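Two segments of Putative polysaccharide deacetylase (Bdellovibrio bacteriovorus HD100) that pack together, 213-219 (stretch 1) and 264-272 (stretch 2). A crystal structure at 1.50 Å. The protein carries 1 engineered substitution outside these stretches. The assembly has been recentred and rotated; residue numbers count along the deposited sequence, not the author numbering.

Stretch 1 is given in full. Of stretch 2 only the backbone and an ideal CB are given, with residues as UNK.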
ATOM      1  N   ALA A 213      -8.444   2.347 -11.813  1.00 22.25           N
ATOM      2  CA  ALA A 213      -7.507   3.054 -10.961  1.00 23.61           C
ATOM      3  C   ALA A 213      -6.073   2.785 -11.403  1.00 21.51           C
ATOM      4  O   ALA A 213      -5.265   3.706 -11.451  1.00 21.43           O
ATOM      5  CB  ALA A 213      -7.705   2.689  -9.492  1.00 23.14           C
ATOM      6  N   LEU A 214      -5.769   1.541 -11.778  1.00 19.60           N
ATOM      7  CA  LEU A 214      -4.421   1.234 -12.246  1.00 19.48           C
ATOM      8  C   LEU A 214      -4.092   2.050 -13.520  1.00 20.05           C
ATOM      9  O   LEU A 214      -2.984   2.557 -13.680  1.00 20.24           O
ATOM     10  CB  LEU A 214      -4.227  -0.257 -12.487  1.00 20.15           C
ATOM     11  CG  LEU A 214      -2.774  -0.667 -12.715  1.00 21.24           C
ATOM     12  CD1 LEU A 214      -1.982  -0.608 -11.415  1.00 22.40           C
ATOM     13  CD2 LEU A 214      -2.721  -2.064 -13.336  1.00 22.76           C
ATOM     14  N   LYS A 215      -5.067   2.139 -14.427  1.00 21.21           N
ATOM     15  CA  LYS A 215      -4.872   2.942 -15.613  1.00 20.82           C
ATOM     16  C   LYS A 215      -4.576   4.413 -15.292  1.00 20.71           C
ATOM     17  O   LYS A 215      -3.783   5.049 -15.988  1.00 21.65           O
ATOM     18  CB  LYS A 215      -6.041   2.808 -16.551  1.00 22.19           C
ATOM     19  CG  LYS A 215      -6.216   1.410 -17.159  1.00 23.47           C
ATOM     20  CD  LYS A 215      -7.371   1.393 -18.144  1.00 29.45           C
ATOM     21  CE  LYS A 215      -7.574  -0.013 -18.660  1.00 36.29           C
ATOM     22  NZ  LYS A 215      -8.660  -0.020 -19.666  1.00 49.29           N
ATOM     23  N   ARG A 216      -5.214   4.964 -14.257  1.00 21.24           N
ATOM     24  CA  ARG A 216      -4.904   6.341 -13.854  1.00 22.24           C
ATOM     25  C   ARG A 216      -3.516   6.466 -13.298  1.00 20.84           C
ATOM     26  O   ARG A 216      -2.858   7.474 -13.555  1.00 22.90           O
ATOM     27  CB  ARG A 216      -5.937   6.877 -12.865  1.00 23.97           C
ATOM     28  CG  ARG A 216      -7.359   6.935 -13.500  1.00 25.05           C
ATOM     29  CD  ARG A 216      -8.372   7.624 -12.587  1.00 24.89           C
ATOM     30  NE  ARG A 216      -8.753   6.853 -11.408  1.00 24.33           N
ATOM     31  CZ  ARG A 216      -9.737   5.972 -11.382  1.00 24.38           C
ATOM     32  NH1 ARG A 216     -10.401   5.690 -12.496  1.00 27.39           N
ATOM     33  NH2 ARG A 216     -10.053   5.341 -10.256  1.00 27.02           N
ATOM     34  N   VAL A 217      -3.050   5.466 -12.545  1.00 19.63           N
ATOM     35  CA  VAL A 217      -1.657   5.485 -12.075  1.00 18.37           C
ATOM     36  C   VAL A 217      -0.730   5.531 -13.302  1.00 19.47           C
ATOM     37  O   VAL A 217       0.188   6.353 -13.352  1.00 20.49           O
ATOM     38  CB  VAL A 217      -1.309   4.256 -11.196  1.00 18.55           C
ATOM     39  CG1 VAL A 217       0.167   4.239 -10.819  1.00 18.97           C
ATOM     40  CG2 VAL A 217      -2.197   4.159  -9.953  1.00 19.56           C
ATOM     41  N   ALA A 218      -0.978   4.650 -14.274  1.00 18.21           N
ATOM     42  CA  ALA A 218      -0.154   4.563 -15.486  1.00 19.96           C
ATOM     43  C   ALA A 218      -0.133   5.921 -16.236  1.00 19.98           C
ATOM     44  O   ALA A 218       0.921   6.399 -16.679  1.00 21.69           O
ATOM     45  CB  ALA A 218      -0.613   3.451 -16.395  1.00 20.77           C
ATOM     46  N   ALA A 219      -1.309   6.534 -16.377  1.00 21.57           N
ATOM     47  CA  ALA A 219      -1.430   7.748 -17.155  1.00 22.55           C
ATOM     48  C   ALA A 219      -0.658   8.933 -16.524  1.00 22.60           C
ATOM     49  O   ALA A 219      -0.347   9.891 -17.226  1.00 25.68           O
ATOM     50  CB  ALA A 219      -2.882   8.097 -17.360  1.00 24.99           C
ATOM     51  N   UNK A 264      -1.184  -9.650 -13.949  1.00 19.91           N
ATOM     52  CA  UNK A 264      -2.401  -8.850 -13.727  1.00 21.60           C
ATOM     53  C   UNK A 264      -2.181  -7.427 -14.244  1.00 19.91           C
ATOM     54  O   UNK A 264      -3.053  -6.844 -14.887  1.00 21.30           O
ATOM     55  CB  UNK A 264      -2.777  -8.827 -12.244  1.00 21.60           C
ATOM     56  N   UNK A 265      -1.016  -6.850 -13.918  1.00 19.44           N
ATOM     57  CA  UNK A 265      -0.715  -5.499 -14.387  1.00 19.74           C
ATOM     58  C   UNK A 265      -0.676  -5.459 -15.922  1.00 18.78           C
ATOM     59  O   UNK A 265      -1.273  -4.581 -16.560  1.00 19.98           O
ATOM     60  CB  UNK A 265       0.616  -5.018 -13.807  1.00 19.74           C
ATOM     61  N   UNK A 266       0.049  -6.396 -16.490  1.00 18.57           N
ATOM     62  CA  UNK A 266       0.191  -6.508 -17.944  1.00 18.98           C
ATOM     63  C   UNK A 266      -1.157  -6.654 -18.643  1.00 20.19           C
ATOM     64  O   UNK A 266      -1.409  -6.026 -19.672  1.00 21.86           O
ATOM     65  CB  UNK A 266       1.084  -7.700 -18.294  1.00 18.98           C
ATOM     66  N   UNK A 267      -2.033  -7.475 -18.063  1.00 20.34           N
ATOM     67  CA  UNK A 267      -3.352  -7.690 -18.651  1.00 21.24           C
ATOM     68  C   UNK A 267      -4.180  -6.401 -18.729  1.00 22.23           C
ATOM     69  O   UNK A 267      -5.011  -6.265 -19.647  1.00 27.41           O
ATOM     70  CB  UNK A 267      -4.112  -8.742 -17.841  1.00 21.24           C
ATOM     71  N   UNK A 268      -3.960  -5.475 -17.788  1.00 21.01           N
ATOM     72  CA  UNK A 268      -4.678  -4.186 -17.818  1.00 22.10           C
ATOM     73  C   UNK A 268      -4.011  -3.181 -18.760  1.00 22.18           C
ATOM     74  O   UNK A 268      -4.682  -2.539 -19.588  1.00 23.77           O
ATOM     75  CB  UNK A 268      -4.756  -3.594 -16.410  1.00 22.10           C
ATOM     76  N   UNK A 269      -2.688  -3.051 -18.645  1.00 20.55           N
ATOM     77  CA  UNK A 269      -1.964  -1.950 -19.262  1.00 20.76           C
ATOM     78  C   UNK A 269      -1.294  -2.262 -20.597  1.00 21.91           C
ATOM     79  O   UNK A 269      -1.025  -1.329 -21.367  1.00 23.16           O
ATOM     80  CB  UNK A 269      -0.897  -1.455 -18.284  1.00 20.76           C
ATOM     81  N   UNK A 270      -1.008  -3.542 -20.856  1.00 20.35           N
ATOM     82  CA  UNK A 270      -0.195  -3.902 -21.988  1.00 22.57           C
ATOM     83  C   UNK A 270       1.293  -3.785 -21.722  1.00 20.80           C
ATOM     84  O   UNK A 270       2.127  -3.970 -22.605  1.00 23.50           O
ATOM     85  CB  UNK A 270      -0.573  -3.030 -23.187  1.00 22.57           C
ATOM     86  N   UNK A 271       1.636  -3.514 -20.468  1.00 20.00           N
ATOM     87  CA  UNK A 271       3.011  -3.484 -20.026  1.00 19.79           C
ATOM     88  C   UNK A 271       3.033  -3.623 -18.506  1.00 18.60           C
ATOM     89  O   UNK A 271       2.012  -3.496 -17.845  1.00 20.07           O
ATOM     90  CB  UNK A 271       3.707  -2.199 -20.478  1.00 19.79           C
ATOM     91  N   UNK A 272       4.231  -3.912 -17.998  1.00 18.09           N
ATOM     92  CA  UNK A 272       4.517  -3.973 -16.592  1.00 18.43           C
ATOM     93  C   UNK A 272       6.002  -3.716 -16.437  1.00 18.65           C
ATOM     94  O   UNK A 272       6.822  -4.354 -17.106  1.00 19.14           O
ATOM     95  CB  UNK A 272       4.100  -5.314 -15.984  1.00 18.43           C
TER

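Two helices meet here at 78° between their N-to-C directions, with axes 10.2 Å apart at closest approach. Stretch 1 offers the methyls of Leu214, the aliphatic run of Lys215 and the CB of Ala218; no hydrogen bond joins the stretches directly, so the evidence at each position is mostly one of shape.

At position 264 CA-to-CB points sideways and the ideal CB has nothing of stretch 1 within 5.5 Å. Stretch 1 sets little constraint, and many helix-compatible residues would serve. The deposited residue is Ala264, which makes no contact.

Position 265 is helical (phi/psi -62/-49) and also sideways, but its ideal CB lies 4.5 Å from Leu214 CD2. An apolar side chain of small or medium size is favoured: Ala, Val, Ile or Leu. It is Val265, with chi1 t; its CG1 comes 4.2 Å from Leu214 CD2, while the backbone itself is as near, Val265 CA lying 4.1 Å from Leu214 CD2.

Positions 266 and 267 can be treated together. The first points away and the second is out of reach, so stretch 1 cannot choose between polar and apolar. They are Phe266 and Asp267, neither touching stretch 1; Asp267 OD1 is hydrogen-bonded to a residue just outside the stretch.

Position 268 points toward stretch 1, with its ideal CB 4.0 Å from Leu214 CD2 and 5.1 Å from Lys215 CE. The nearby surface is aliphatic, suiting Val, Ile, Leu or Met, although the lysine amine could also favour an acidic group. The deposited Val268 takes the apolar option: its CB is 4.0 Å from Leu214 CD2, and with chi1 t its CG1 reaches 3.8 Å from Lys215 CG. The amine is linked instead to the backbone, through a water that donates to Val268 O at 2.7 Å and accepts a weak hydrogen bond from Lys215 NZ at 3.3 Å.

At position 269 the ideal CB is 5.3 Å from both Ala218 CB and Leu214 CD2. That distance leaves room for further carbons, so Leu, Met or Ile would suit better than Ala. Leu269 (chi1 m, chi2 t) starts sideways but brings its end nearer: CG is 4.0 Å from Leu214 CD2, and CD2 is 3.7 Å from Ala218 CB and 4.1 Å from Lys215 CA.

Position 270 leaves helical geometry with phi/psi 83/7. An ideal CB would be jammed against the preceding carbonyl O, which calls for glycine regardless of stretch 1. Gly270 is found, its N donating to Phe266 O at 2.8 Å.

Position 271 is extended (-161/166), with a sideways CB and nothing within 5.5 Å. Only a long side chain could cross to stretch 1; a large aromatic or a long aliphatic one is plausible. Trp271, with chi1 p, places CZ2 3.7 Å from Ala218 CB, which approaches the ring obliquely.

Position 272 is out of reach and extended, a backbone that beta-branched residues tolerate well. It is Val272, without contact.

Stretch 2 264-272: AVFDVLGWV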
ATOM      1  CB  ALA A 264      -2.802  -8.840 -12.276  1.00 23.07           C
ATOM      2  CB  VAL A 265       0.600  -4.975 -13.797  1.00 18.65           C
ATOM      3  CG1 VAL A 265       1.002  -3.660 -14.441  1.00 19.18           C
ATOM      4  CG2 VAL A 265       0.502  -4.827 -12.270  1.00 19.65           C
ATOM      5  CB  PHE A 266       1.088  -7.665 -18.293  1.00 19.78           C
ATOM      6  CG  PHE A 266       1.250  -7.895 -19.769  1.00 21.65           C
ATOM      7  CD1 PHE A 266       2.073  -7.091 -20.513  1.00 22.19           C
ATOM      8  CD2 PHE A 266       0.514  -8.871 -20.418  1.00 27.50           C
ATOM      9  CE1 PHE A 266       2.221  -7.292 -21.875  1.00 25.42           C
ATOM     10  CE2 PHE A 266       0.651  -9.068 -21.766  1.00 31.31           C
ATOM     11  CZ  PHE A 266       1.483  -8.257 -22.494  1.00 31.87           C
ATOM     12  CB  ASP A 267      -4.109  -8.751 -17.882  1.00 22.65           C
ATOM     13  CG  ASP A 267      -3.575 -10.152 -18.092  1.00 24.14           C
ATOM     14  OD1 ASP A 267      -2.745 -10.389 -19.011  1.00 26.09           O
ATOM     15  OD2 ASP A 267      -3.983 -11.039 -17.286  1.00 29.67           O
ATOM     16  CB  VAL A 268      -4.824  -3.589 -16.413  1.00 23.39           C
ATOM     17  CG1 VAL A 268      -5.463  -2.195 -16.440  1.00 22.47           C
ATOM     18  CG2 VAL A 268      -5.657  -4.524 -15.513  1.00 25.81           C
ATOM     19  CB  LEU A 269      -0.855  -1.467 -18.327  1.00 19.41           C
ATOM     20  CG  LEU A 269      -1.286  -0.967 -16.958  1.00 20.43           C
ATOM     21  CD1 LEU A 269      -0.068  -0.606 -16.141  1.00 19.70           C
ATOM     22  CD2 LEU A 269      -2.233   0.222 -17.070  1.00 21.95           C
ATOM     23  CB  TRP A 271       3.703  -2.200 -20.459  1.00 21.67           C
ATOM     24  CG  TRP A 271       3.022  -0.922 -20.020  1.00 22.33           C
ATOM     25  CD1 TRP A 271       2.202  -0.140 -20.763  1.00 23.90           C
ATOM     26  CD2 TRP A 271       3.189  -0.248 -18.776  1.00 21.01           C
ATOM     27  NE1 TRP A 271       1.810   0.987 -20.061  1.00 23.42           N
ATOM     28  CE2 TRP A 271       2.414   0.945 -18.824  1.00 22.70           C
ATOM     29  CE3 TRP A 271       3.942  -0.515 -17.626  1.00 22.31           C
ATOM     30  CZ2 TRP A 271       2.394   1.874 -17.766  1.00 23.00           C
ATOM     31  CZ3 TRP A 271       3.891   0.370 -16.569  1.00 22.52           C
ATOM     32  CH2 TRP A 271       3.109   1.552 -16.634  1.00 22.62           C
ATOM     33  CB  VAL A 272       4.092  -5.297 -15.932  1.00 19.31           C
ATOM     34  CG1 VAL A 272       4.682  -6.540 -16.618  1.00 19.65           C
ATOM     35  CG2 VAL A 272       4.419  -5.246 -14.440  1.00 20.04           C
TER
HETATM   36  O   HOH W   1      -7.299  -2.968 -20.197  1.00 38.60           O
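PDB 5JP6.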